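CGAS/DncV-like nucleotidyltransferase in E. coli homolog (Rhodothermus marinus SG0.5JP17-172, PDB 6E0K) makes the cyclic dinucleotide 3',3'-cUAMP from UTP and ATP as the second messenger of a bacterial CBASS antiphage system. Local coordinates at residues His24-Ala29 with Val121-Leu126; Asp32-Pro37 with Glu100-Asp105. All coordinates share one frame; numbering follows the deposited sequence.

Interaction 1. Residues His24-Ala29 with Val121-Leu126; sequences HESIRA and VETTYL
Residues 24-29 are a helical part of helix 18-32, while 121-126 runs from strand 119-122 into the loop leading to strand 127-138. The backbones stand apart: the nearest CA atoms, those of S26 and T123, are 7.3 Å from each other, and no direct hydrogen bond crosses. I27 has CG1 anti to its carbonyl carbon (chi1 -61°), and its CD1 does the touching. It meets V121 CG1 tip to tip at 4.0 Å and T123 CG2 at 4.0 Å, the I27 and T123 side chains crossing nearly at a right angle. The T123 hydroxyl is engaged in its own loop: OG1 sits in the crowded position between backbone N and carbonyl carbon (chi1 79°), accepts from Y125 N at 2.9 Å in an ST turn, and donates to L126 O at 2.7 Å from above the carbonyl plane. The Y125 ring presents its edge to S26 CB, CD2 at 4.2 Å. A water joins S26 OG (2.6 Å) to T124 OG1 (2.7 Å); S26 OG also bonds Y107 OH of helix 92-107, and T23 OG1 of helix 18-32 accepts from L126 N. Thus helix 18-32 packs on the mixed sheet of the nucleotidyltransferase domain through I27, V121 and T123 methyls, V121 lying two residues after UTP-binding L119. The two bonds to T123 OG1 probably hold the rotamer that points CG2 at I27.

Interaction 2. Residues Asp32-Pro37 with Glu100-Asp105; sequences DRYKWP and ERALTD
Y34 swings its ring onto helix 92-107 with CG anti to the backbone N (chi1 -166°), and R101 bends back to meet it through a turn at chi3 (-72°) that carries NE to the phenol oxygen. R101 NE donates to Y34 OH at 3.2 Å, with an N-H...O angle of 160° and the oxygen close to the guanidinium plane, at its edge. D98, one helical turn before A102, ties this pair together: its OD1 hydrogen-bonds Y34 OH and forms a salt bridge with R101 NH2, so the phenol is gripped by two neighbours and the guanidinium is held by two of its nitrogens. At the CB end of the ring, Y34 CG packs on A102 CB at 3.5 Å; the backbones come close here, 5.5 Å between the CA atoms of Y34 and A102. D105 OD2 lies near the ring plane at the CD1-CE1 edge, 4.1 Å from Y34 CE1. W36 follows two residues on and lays a face of its indole against Y34, with Y34 CD2 over the ring centre 3.5 Å above the plane; W36 CZ2 also reaches A102 CB at 4.2 Å. The indole NE1 is bonded to L31 O near the end of helix 18-32. This is loop-to-helix packing on the periphery of the nucleotidyltransferase domain, joining the connection between helix 18-32 and strand 42-45 to helix 92-107.

Both interactions start from helix 18-32 or the loop that follows it, and helix 92-107 serves both: it supplies residues 100-105 to interaction 2, and its Y107 touches I27, V121 and T123 of interaction 1. They meet directly at L103, whose CD1 is 3.8 Å from V121 CG2 and whose CD2 is 4.2 Å from I27 CD1. Interaction 1 is the buried one, close to the sheet, built of aliphatic tips with water at its polar margin. Interaction 2 is at the surface, where the Y34 ring packs on A102, with W36 at its side, and R101 and D98 hold the phenol. Along the chain, both segments of interaction 2 fall between those of interaction 1.

Interaction 1. Residues His24-Ala29 with Val121-Leu126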
ATOM      1  N   HIS A  24      14.225   5.517  -5.575  1.00 14.04           N
ATOM      2  CA  HIS A  24      14.589   4.332  -4.804  1.00 14.23           C
ATOM      3  C   HIS A  24      16.099   4.094  -4.841  1.00 13.17           C
ATOM      4  O   HIS A  24      16.746   3.901  -3.795  1.00 13.69           O
ATOM      5  CB  HIS A  24      13.807   3.146  -5.380  1.00 13.00           C
ATOM      6  CG  HIS A  24      14.149   1.828  -4.774  1.00 13.46           C
ATOM      7  ND1 HIS A  24      13.931   0.635  -5.431  1.00 20.88           N
ATOM      8  CD2 HIS A  24      14.637   1.503  -3.551  1.00 14.96           C
ATOM      9  CE1 HIS A  24      14.295  -0.367  -4.649  1.00 20.49           C
ATOM     10  NE2 HIS A  24      14.738   0.134  -3.509  1.00 17.17           N
ATOM     11  N   GLU A  25      16.681   4.132  -6.043  1.00 12.69           N
ATOM     12  CA  GLU A  25      18.114   3.897  -6.185  1.00 13.22           C
ATOM     13  C   GLU A  25      18.916   4.977  -5.478  1.00 13.77           C
ATOM     14  O   GLU A  25      19.976   4.693  -4.918  1.00 14.02           O
ATOM     15  CB  GLU A  25      18.486   3.831  -7.668  1.00 17.06           C
ATOM     16  CG  GLU A  25      17.824   2.662  -8.395  1.00 24.32           C
ATOM     17  CD  GLU A  25      18.066   2.670  -9.899  1.00 43.54           C
ATOM     18  OE1 GLU A  25      18.806   3.549 -10.391  1.00 46.74           O
ATOM     19  OE2 GLU A  25      17.513   1.785 -10.589  1.00 48.90           O
ATOM     20  N   SER A  26      18.403   6.209  -5.457  1.00 11.60           N
ATOM     21  CA  SER A  26      19.081   7.286  -4.735  1.00 13.05           C
ATOM     22  C   SER A  26      19.120   7.029  -3.229  1.00 11.65           C
ATOM     23  O   SER A  26      20.179   7.154  -2.602  1.00 13.21           O
ATOM     24  CB  SER A  26      18.393   8.620  -5.034  1.00 14.77           C
ATOM     25  OG  SER A  26      19.047   9.689  -4.369  1.00 14.57           O
ATOM     26  N   ILE A  27      17.970   6.703  -2.623  1.00 11.32           N
ATOM     27  CA  ILE A  27      17.956   6.375  -1.195  1.00 11.31           C
ATOM     28  C   ILE A  27      18.909   5.221  -0.904  1.00 13.09           C
ATOM     29  O   ILE A  27      19.670   5.251   0.076  1.00 13.51           O
ATOM     30  CB  ILE A  27      16.528   6.046  -0.732  1.00 12.91           C
ATOM     31  CG1 ILE A  27      15.588   7.249  -0.947  1.00 16.13           C
ATOM     32  CG2 ILE A  27      16.544   5.588   0.729  1.00 14.18           C
ATOM     33  CD1 ILE A  27      15.897   8.432  -0.052  1.00 16.49           C
ATOM     34  N   ARG A  28      18.877   4.184  -1.747  1.00 12.19           N
ATOM     35  CA  ARG A  28      19.769   3.044  -1.547  1.00 12.17           C
ATOM     36  C   ARG A  28      21.224   3.479  -1.590  1.00 12.58           C
ATOM     37  O   ARG A  28      22.041   3.041  -0.772  1.00 13.39           O
ATOM     38  CB  ARG A  28      19.489   1.988  -2.619  1.00 16.56           C
ATOM     39  CG  ARG A  28      20.397   0.778  -2.570  1.00 22.19           C
ATOM     40  CD  ARG A  28      19.974  -0.206  -3.655  1.00 30.30           C
ATOM     41  NE  ARG A  28      18.793  -0.968  -3.249  1.00 35.06           N
ATOM     42  CZ  ARG A  28      17.938  -1.533  -4.095  1.00 40.43           C
ATOM     43  NH1 ARG A  28      18.125  -1.416  -5.405  1.00 33.75           N
ATOM     44  NH2 ARG A  28      16.896  -2.212  -3.630  1.00 36.41           N
ATOM     45  N   ALA A  29      21.569   4.350  -2.539  1.00 12.77           N
ATOM     46  CA  ALA A  29      22.947   4.800  -2.649  1.00 13.49           C
ATOM     47  C   ALA A  29      23.365   5.623  -1.435  1.00 13.07           C
ATOM     48  O   ALA A  29      24.514   5.539  -0.987  1.00 14.69           O
ATOM     49  CB  ALA A  29      23.113   5.606  -3.942  1.00 14.58           C
ATOM     50  N   VAL A 121      12.327  12.832   2.573  1.00 13.78           N
ATOM     51  CA  VAL A 121      13.591  13.138   1.922  1.00 12.66           C
ATOM     52  C   VAL A 121      13.305  13.765   0.568  1.00 13.78           C
ATOM     53  O   VAL A 121      12.577  13.182  -0.242  1.00 16.96           O
ATOM     54  CB  VAL A 121      14.451  11.874   1.750  1.00 15.18           C
ATOM     55  CG1 VAL A 121      15.756  12.221   1.072  1.00 18.41           C
ATOM     56  CG2 VAL A 121      14.674  11.189   3.107  1.00 16.91           C
ATOM     57  N   GLU A 122      13.871  14.946   0.326  1.00 12.93           N
ATOM     58  CA  GLU A 122      13.844  15.566  -0.999  1.00 13.00           C
ATOM     59  C   GLU A 122      15.064  15.079  -1.777  1.00 15.52           C
ATOM     60  O   GLU A 122      16.185  15.515  -1.507  1.00 16.42           O
ATOM     61  CB  GLU A 122      13.850  17.087  -0.879  1.00 17.53           C
ATOM     62  CG  GLU A 122      12.725  17.633  -0.012  1.00 21.66           C
ATOM     63  CD  GLU A 122      11.356  17.230  -0.511  1.00 38.19           C
ATOM     64  OE1 GLU A 122      11.124  17.324  -1.741  1.00 34.03           O
ATOM     65  OE2 GLU A 122      10.519  16.811   0.328  1.00 43.55           O
ATOM     66  N   THR A 123      14.851  14.169  -2.728  1.00 14.89           N
ATOM     67  CA  THR A 123      15.939  13.724  -3.595  1.00 13.04           C
ATOM     68  C   THR A 123      15.995  14.595  -4.849  1.00 14.12           C
ATOM     69  O   THR A 123      15.173  15.488  -5.059  1.00 15.67           O
ATOM     70  CB  THR A 123      15.798  12.249  -3.996  1.00 12.18           C
ATOM     71  OG1 THR A 123      14.827  12.104  -5.049  1.00 12.89           O
ATOM     72  CG2 THR A 123      15.401  11.351  -2.791  1.00 13.99           C
ATOM     73  N   THR A 124      16.986  14.333  -5.703  1.00 12.40           N
ATOM     74  CA  THR A 124      17.059  15.001  -7.000  1.00 11.60           C
ATOM     75  C   THR A 124      16.087  14.428  -8.020  1.00 11.41           C
ATOM     76  O   THR A 124      16.058  14.900  -9.161  1.00 14.43           O
ATOM     77  CB  THR A 124      18.467  14.904  -7.575  1.00 14.02           C
ATOM     78  OG1 THR A 124      18.799  13.516  -7.716  1.00 16.02           O
ATOM     79  CG2 THR A 124      19.461  15.579  -6.649  1.00 19.66           C
ATOM     80  N   TYR A 125      15.299  13.418  -7.635  1.00 11.61           N
ATOM     81  CA  TYR A 125      14.297  12.832  -8.499  1.00 12.17           C
ATOM     82  C   TYR A 125      12.944  13.221  -7.925  1.00 11.92           C
ATOM     83  O   TYR A 125      12.490  14.361  -8.156  1.00 16.27           O
ATOM     84  CB  TYR A 125      14.542  11.322  -8.609  1.00 12.01           C
ATOM     85  CG  TYR A 125      15.882  11.025  -9.245  1.00  9.90           C
ATOM     86  CD1 TYR A 125      16.038  11.144 -10.621  1.00 11.97           C
ATOM     87  CD2 TYR A 125      16.974  10.637  -8.479  1.00 10.33           C
ATOM     88  CE1 TYR A 125      17.256  10.884 -11.222  1.00 10.51           C
ATOM     89  CE2 TYR A 125      18.201  10.379  -9.073  1.00 12.40           C
ATOM     90  CZ  TYR A 125      18.326  10.504 -10.453  1.00 10.21           C
ATOM     91  OH  TYR A 125      19.531  10.244 -11.081  1.00 12.32           O
ATOM     92  N   LEU A 126      12.275  12.356  -7.172  1.00 11.01           N
ATOM     93  CA  LEU A 126      11.034  12.679  -6.484  1.00 12.58           C
ATOM     94  C   LEU A 126      11.228  12.735  -4.976  1.00 12.43           C
ATOM     95  O   LEU A 126      12.205  12.206  -4.437  1.00 12.53           O
ATOM     96  CB  LEU A 126       9.948  11.638  -6.801  1.00 12.12           C
ATOM     97  CG  LEU A 126       9.387  11.785  -8.211  1.00 14.10           C
ATOM     98  CD1 LEU A 126       8.694  10.504  -8.615  1.00 15.45           C
ATOM     99  CD2 LEU A 126       8.429  12.963  -8.288  1.00 18.04           C
TER
HETATM  100  O   HOH W   1      19.193  12.025  -5.481  1.00 16.41           O

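Interaction 2. Residues Asp32-Pro37 with Glu100-Asp105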
ATOM      1  N   ASP A  32      24.162   3.158   1.266  1.00 14.47           N
ATOM      2  CA  ASP A  32      25.390   2.413   0.986  1.00 14.38           C
ATOM      3  C   ASP A  32      26.626   3.154   1.470  1.00 16.99           C
ATOM      4  O   ASP A  32      27.657   2.527   1.748  1.00 20.55           O
ATOM      5  CB  ASP A  32      25.527   2.139  -0.516  1.00 16.06           C
ATOM      6  CG  ASP A  32      24.677   0.980  -0.987  1.00 19.00           C
ATOM      7  OD1 ASP A  32      24.358   0.097  -0.169  1.00 25.72           O
ATOM      8  OD2 ASP A  32      24.344   0.935  -2.189  1.00 28.73           O
ATOM      9  N   ARG A  33      26.561   4.482   1.562  1.00 16.52           N
ATOM     10  CA  ARG A  33      27.728   5.255   1.974  1.00 18.80           C
ATOM     11  C   ARG A  33      27.945   5.289   3.484  1.00 21.65           C
ATOM     12  O   ARG A  33      29.023   5.702   3.926  1.00 25.38           O
ATOM     13  CB  ARG A  33      27.610   6.670   1.414  1.00 20.90           C
ATOM     14  CG  ARG A  33      27.835   6.669  -0.085  1.00 21.91           C
ATOM     15  CD  ARG A  33      27.279   7.862  -0.817  1.00 23.61           C
ATOM     16  NE  ARG A  33      27.833   7.882  -2.168  1.00 24.29           N
ATOM     17  CZ  ARG A  33      27.512   7.013  -3.123  1.00 27.62           C
ATOM     18  NH1 ARG A  33      26.623   6.044  -2.890  1.00 25.99           N
ATOM     19  NH2 ARG A  33      28.096   7.105  -4.313  1.00 29.99           N
ATOM     20  N   TYR A  34      26.983   4.835   4.273  1.00 19.52           N
ATOM     21  CA  TYR A  34      27.045   4.900   5.724  1.00 16.53           C
ATOM     22  C   TYR A  34      27.672   3.631   6.294  1.00 20.28           C
ATOM     23  O   TYR A  34      27.584   2.552   5.702  1.00 24.29           O
ATOM     24  CB  TYR A  34      25.630   5.090   6.268  1.00 16.23           C
ATOM     25  CG  TYR A  34      25.527   5.497   7.723  1.00 18.09           C
ATOM     26  CD1 TYR A  34      25.774   6.807   8.115  1.00 20.22           C
ATOM     27  CD2 TYR A  34      25.130   4.584   8.695  1.00 18.11           C
ATOM     28  CE1 TYR A  34      25.660   7.190   9.438  1.00 22.16           C
ATOM     29  CE2 TYR A  34      25.019   4.959  10.023  1.00 18.91           C
ATOM     30  CZ  TYR A  34      25.273   6.266  10.386  1.00 18.05           C
ATOM     31  OH  TYR A  34      25.161   6.657  11.699  1.00 24.35           O
ATOM     32  N   LYS A  35      28.320   3.770   7.451  1.00 20.99           N
ATOM     33  CA  LYS A  35      28.906   2.625   8.141  1.00 24.88           C
ATOM     34  C   LYS A  35      27.901   2.132   9.176  1.00 26.62           C
ATOM     35  O   LYS A  35      27.632   2.816  10.170  1.00 27.78           O
ATOM     36  CB  LYS A  35      30.242   2.991   8.786  1.00 26.80           C
ATOM     37  CG  LYS A  35      30.930   1.808   9.454  1.00 33.57           C
ATOM     38  CD  LYS A  35      32.248   2.205  10.102  1.00 42.82           C
ATOM     39  CE  LYS A  35      32.909   1.014  10.796  1.00 50.17           C
ATOM     40  NZ  LYS A  35      33.274  -0.077   9.838  1.00 49.73           N
ATOM     41  N   TRP A  36      27.355   0.943   8.946  1.00 20.94           N
ATOM     42  CA  TRP A  36      26.262   0.435   9.766  1.00 20.30           C
ATOM     43  C   TRP A  36      26.809  -0.352  10.947  1.00 24.74           C
ATOM     44  O   TRP A  36      27.565  -1.311  10.742  1.00 26.45           O
ATOM     45  CB  TRP A  36      25.336  -0.419   8.929  1.00 18.79           C
ATOM     46  CG  TRP A  36      24.700   0.439   7.895  1.00 15.55           C
ATOM     47  CD1 TRP A  36      25.114   0.617   6.613  1.00 16.91           C
ATOM     48  CD2 TRP A  36      23.593   1.318   8.090  1.00 14.94           C
ATOM     49  NE1 TRP A  36      24.302   1.529   5.975  1.00 17.96           N
ATOM     50  CE2 TRP A  36      23.353   1.968   6.863  1.00 16.03           C
ATOM     51  CE3 TRP A  36      22.750   1.590   9.176  1.00 17.92           C
ATOM     52  CZ2 TRP A  36      22.322   2.886   6.696  1.00 16.35           C
ATOM     53  CZ3 TRP A  36      21.730   2.492   9.011  1.00 16.57           C
ATOM     54  CH2 TRP A  36      21.521   3.137   7.777  1.00 18.12           C
ATOM     55  N   PRO A  37      26.466   0.005  12.172  1.00 24.73           N
ATOM     56  CA  PRO A  37      27.091  -0.671  13.315  1.00 22.94           C
ATOM     57  C   PRO A  37      26.523  -2.055  13.591  1.00 26.12           C
ATOM     58  O   PRO A  37      27.204  -2.890  14.194  1.00 30.90           O
ATOM     59  CB  PRO A  37      26.818   0.293  14.476  1.00 28.90           C
ATOM     60  CG  PRO A  37      25.568   0.990  14.101  1.00 26.79           C
ATOM     61  CD  PRO A  37      25.608   1.128  12.593  1.00 23.87           C
ATOM     62  N   GLU A 100      18.590   8.316   9.824  1.00 13.87           N
ATOM     63  CA  GLU A 100      18.508   9.772   9.693  1.00 15.54           C
ATOM     64  C   GLU A 100      19.882  10.381   9.425  1.00 16.52           C
ATOM     65  O   GLU A 100      20.020  11.252   8.555  1.00 17.97           O
ATOM     66  CB  GLU A 100      17.875  10.373  10.949  1.00 17.32           C
ATOM     67  CG  GLU A 100      17.611  11.877  10.885  1.00 23.26           C
ATOM     68  CD  GLU A 100      17.045  12.404  12.195  1.00 28.87           C
ATOM     69  OE1 GLU A 100      17.504  11.955  13.268  1.00 33.26           O
ATOM     70  OE2 GLU A 100      16.136  13.258  12.157  1.00 38.04           O
ATOM     71  N   ARG A 101      20.911   9.920  10.143  1.00 15.43           N
ATOM     72  CA  ARG A 101      22.259  10.438   9.922  1.00 17.99           C
ATOM     73  C   ARG A 101      22.751  10.116   8.518  1.00 16.42           C
ATOM     74  O   ARG A 101      23.341  10.970   7.850  1.00 18.52           O
ATOM     75  CB  ARG A 101      23.222   9.865  10.963  1.00 19.33           C
ATOM     76  CG  ARG A 101      23.264  10.651  12.258  1.00 32.34           C
ATOM     77  CD  ARG A 101      24.438  10.220  13.121  1.00 37.40           C
ATOM     78  NE  ARG A 101      24.212   8.899  13.700  1.00 40.87           N
ATOM     79  CZ  ARG A 101      23.472   8.687  14.782  1.00 38.50           C
ATOM     80  NH1 ARG A 101      22.889   9.712  15.390  1.00 42.33           N
ATOM     81  NH2 ARG A 101      23.306   7.458  15.252  1.00 25.86           N
ATOM     82  N   ALA A 102      22.506   8.892   8.053  1.00 14.56           N
ATOM     83  CA  ALA A 102      22.937   8.494   6.717  1.00 13.65           C
ATOM     84  C   ALA A 102      22.292   9.366   5.651  1.00 15.44           C
ATOM     85  O   ALA A 102      22.958   9.825   4.714  1.00 14.46           O
ATOM     86  CB  ALA A 102      22.585   7.027   6.481  1.00 14.20           C
ATOM     87  N   LEU A 103      20.990   9.600   5.770  1.00 13.44           N
ATOM     88  CA  LEU A 103      20.309  10.414   4.768  1.00 12.46           C
ATOM     89  C   LEU A 103      20.764  11.867   4.835  1.00 15.86           C
ATOM     90  O   LEU A 103      20.982  12.503   3.801  1.00 15.59           O
ATOM     91  CB  LEU A 103      18.799  10.311   4.962  1.00 13.54           C
ATOM     92  CG  LEU A 103      18.257   8.895   4.769  1.00 15.23           C
ATOM     93  CD1 LEU A 103      16.794   8.832   5.210  1.00 18.76           C
ATOM     94  CD2 LEU A 103      18.422   8.465   3.320  1.00 20.08           C
ATOM     95  N   THR A 104      20.895  12.411   6.043  1.00 16.43           N
ATOM     96  CA  THR A 104      21.356  13.785   6.197  1.00 16.78           C
ATOM     97  C   THR A 104      22.773  13.962   5.659  1.00 18.32           C
ATOM     98  O   THR A 104      23.080  14.978   5.023  1.00 21.19           O
ATOM     99  CB  THR A 104      21.284  14.180   7.673  1.00 18.24           C
ATOM    100  OG1 THR A 104      19.928  14.036   8.133  1.00 20.38           O
ATOM    101  CG2 THR A 104      21.735  15.616   7.866  1.00 21.48           C
ATOM    102  N   ASP A 105      23.653  12.987   5.909  1.00 15.91           N
ATOM    103  CA  ASP A 105      25.021  13.086   5.398  1.00 18.17           C
ATOM    104  C   ASP A 105      25.022  13.169   3.881  1.00 19.04           C
ATOM    105  O   ASP A 105      25.813  13.913   3.289  1.00 20.48           O
ATOM    106  CB  ASP A 105      25.859  11.877   5.827  1.00 22.56           C
ATOM    107  CG  ASP A 105      26.217  11.875   7.309  1.00 29.62           C
ATOM    108  OD1 ASP A 105      26.133  12.928   7.981  1.00 28.03           O
ATOM    109  OD2 ASP A 105      26.611  10.790   7.801  1.00 31.06           O
TER